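Local coordinates for protein phosphatase (Thermotoga maritima, PDB 1NF2) that probably acts as a magnesium-dependent phosphatase of the haloacid dehalogenase family, with a distinctive domain for substrate binding, at residues Val109-Asp115 with Tyr130-Leu136. Numbering follows the deposited sequence.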
# COMPACT_ATOMS: atom_id res chain seq x y z
N VAL A 109 -6.90 -11.89 -2.35
CA VAL A 109 -8.21 -11.97 -2.99
C VAL A 109 -9.23 -11.31 -2.06
O VAL A 109 -9.25 -11.59 -0.86
CB VAL A 109 -8.64 -13.43 -3.26
CG1 VAL A 109 -10.02 -13.46 -3.93
CG2 VAL A 109 -7.63 -14.12 -4.16
N LEU A 110 -10.05 -10.42 -2.61
CA LEU A 110 -11.06 -9.74 -1.80
C LEU A 110 -12.32 -10.58 -1.78
O LEU A 110 -12.85 -10.94 -2.84
CB LEU A 110 -11.39 -8.36 -2.38
CG LEU A 110 -11.79 -7.24 -1.41
CD1 LEU A 110 -12.45 -6.12 -2.21
CD2 LEU A 110 -12.74 -7.75 -0.35
N TYR A 111 -12.80 -10.90 -0.58
CA TYR A 111 -14.02 -11.68 -0.41
C TYR A 111 -15.05 -10.85 0.34
O TYR A 111 -14.70 -9.99 1.15
CB TYR A 111 -13.75 -12.95 0.42
CG TYR A 111 -12.89 -13.99 -0.25
CD1 TYR A 111 -13.47 -15.02 -0.99
CD2 TYR A 111 -11.50 -13.97 -0.12
CE1 TYR A 111 -12.68 -16.01 -1.58
CE2 TYR A 111 -10.71 -14.95 -0.70
CZ TYR A 111 -11.30 -15.96 -1.43
OH TYR A 111 -10.51 -16.94 -2.00
N SER A 112 -16.32 -11.10 0.06
CA SER A 112 -17.42 -10.41 0.73
C SER A 112 -18.46 -11.47 1.07
O SER A 112 -18.73 -12.36 0.27
CB SER A 112 -18.05 -9.35 -0.17
OG SER A 112 -19.02 -8.60 0.54
N GLU A 113 -19.03 -11.38 2.26
CA GLU A 113 -20.03 -12.35 2.69
C GLU A 113 -21.28 -12.31 1.83
O GLU A 113 -21.78 -13.34 1.40
CB GLU A 113 -20.41 -12.10 4.15
CG GLU A 113 -20.33 -13.33 5.03
CD GLU A 113 -20.79 -13.05 6.44
OE1 GLU A 113 -20.54 -13.91 7.31
OE2 GLU A 113 -21.40 -11.98 6.68
N LYS A 114 -21.76 -11.10 1.57
CA LYS A 114 -22.97 -10.92 0.77
C LYS A 114 -22.71 -10.00 -0.42
O LYS A 114 -21.94 -9.05 -0.32
CB LYS A 114 -24.08 -10.33 1.65
CG LYS A 114 -24.28 -11.07 2.96
CD LYS A 114 -25.14 -10.27 3.92
CE LYS A 114 -25.22 -10.95 5.28
NZ LYS A 114 -26.01 -10.14 6.25
N ASP A 115 -23.35 -10.28 -1.56
CA ASP A 115 -23.16 -9.46 -2.75
C ASP A 115 -24.15 -8.31 -2.76
O ASP A 115 -25.15 -8.33 -3.48
CB ASP A 115 -23.35 -10.30 -4.02
CG ASP A 115 -22.87 -9.58 -5.27
OD1 ASP A 115 -22.97 -10.17 -6.37
OD2 ASP A 115 -22.39 -8.43 -5.17
N TYR A 130 -13.80 -8.78 -6.72
CA TYR A 130 -14.15 -9.40 -5.45
C TYR A 130 -14.96 -10.67 -5.68
O TYR A 130 -15.51 -10.88 -6.77
CB TYR A 130 -14.95 -8.44 -4.56
CG TYR A 130 -16.32 -8.11 -5.08
CD1 TYR A 130 -16.51 -7.11 -6.03
CD2 TYR A 130 -17.45 -8.79 -4.62
CE1 TYR A 130 -17.77 -6.79 -6.51
CE2 TYR A 130 -18.72 -8.49 -5.09
CZ TYR A 130 -18.88 -7.49 -6.04
OH TYR A 130 -20.14 -7.17 -6.50
N ARG A 131 -15.03 -11.51 -4.66
CA ARG A 131 -15.76 -12.76 -4.75
C ARG A 131 -16.69 -12.90 -3.55
O ARG A 131 -16.32 -12.57 -2.42
CB ARG A 131 -14.78 -13.92 -4.83
CG ARG A 131 -14.08 -14.03 -6.18
CD ARG A 131 -12.89 -14.97 -6.14
NE ARG A 131 -12.43 -15.37 -7.47
CZ ARG A 131 -12.07 -14.53 -8.45
NH1 ARG A 131 -12.11 -13.22 -8.26
NH2 ARG A 131 -11.66 -15.01 -9.61
N VAL A 132 -17.90 -13.38 -3.80
CA VAL A 132 -18.89 -13.58 -2.75
C VAL A 132 -18.71 -14.94 -2.11
O VAL A 132 -18.74 -15.97 -2.79
CB VAL A 132 -20.33 -13.46 -3.29
CG1 VAL A 132 -20.61 -12.02 -3.68
CG2 VAL A 132 -20.51 -14.38 -4.49
N GLU A 133 -18.50 -14.95 -0.80
CA GLU A 133 -18.30 -16.18 -0.04
C GLU A 133 -19.12 -16.11 1.24
O GLU A 133 -18.68 -15.55 2.25
CB GLU A 133 -16.82 -16.36 0.28
CG GLU A 133 -16.51 -17.52 1.21
CD GLU A 133 -16.79 -18.88 0.59
OE1 GLU A 133 -17.88 -19.04 -0.01
OE2 GLU A 133 -15.93 -19.78 0.69
N PRO A 134 -20.33 -16.70 1.24
CA PRO A 134 -21.21 -16.70 2.41
C PRO A 134 -20.55 -17.33 3.64
O PRO A 134 -20.87 -16.98 4.78
CB PRO A 134 -22.42 -17.50 1.93
CG PRO A 134 -21.79 -18.49 0.99
CD PRO A 134 -20.84 -17.61 0.20
N ASN A 135 -19.63 -18.26 3.40
CA ASN A 135 -18.93 -18.95 4.47
C ASN A 135 -17.57 -18.32 4.75
O ASN A 135 -16.62 -19.00 5.15
CB ASN A 135 -18.78 -20.43 4.11
CG ASN A 135 -18.19 -21.25 5.23
OD1 ASN A 135 -18.65 -21.17 6.37
ND2 ASN A 135 -17.18 -22.04 4.92
N LEU A 136 -17.48 -17.01 4.54
CA LEU A 136 -16.24 -16.28 4.75
C LEU A 136 -15.71 -16.44 6.17
O LEU A 136 -14.50 -16.48 6.38
CB LEU A 136 -16.46 -14.80 4.43
CG LEU A 136 -15.23 -13.89 4.45
CD1 LEU A 136 -14.11 -14.50 3.60
CD2 LEU A 136 -15.62 -12.52 3.92
O HOH W 1 -19.67 -16.36 6.93
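Y130 is p (chi1 67°), on the sheet face of S112. Its ring reaches toward D115, against I119, K120 and A123 of helix 117-125, and Y130 OH donates a hydrogen bond to D115 OD2 (2.9 Å). D115 OD2 also forms a salt bridge with K120. V132 is m and sets CG1 3.3 Å from D115 CB. These residues belong to a beta-alpha-beta unit: parallel strands 110-112 and 130-132, connected by helix 117-125. Strand 130-132 is outermost in its mixed sheet. Backbone hydrogen bonds run from R131 N to L110 O (2.9 Å), from S112 N to R131 O (2.9 Å) and, just past the strand, from E133 N to S112 O (2.8 Å). Y111 lies on the other face with R131. Y111 CB packs on L136 CD1 (3.6 Å), and Y111 CD1 is 3.8 Å from E133 CB. L139 of helix 136-143 touches Y111 and E133 side chains. E113 OE1 forms a salt bridge with K96; a water bridges E113 OE1 (2.6 Å) and P134 O (2.5 Å).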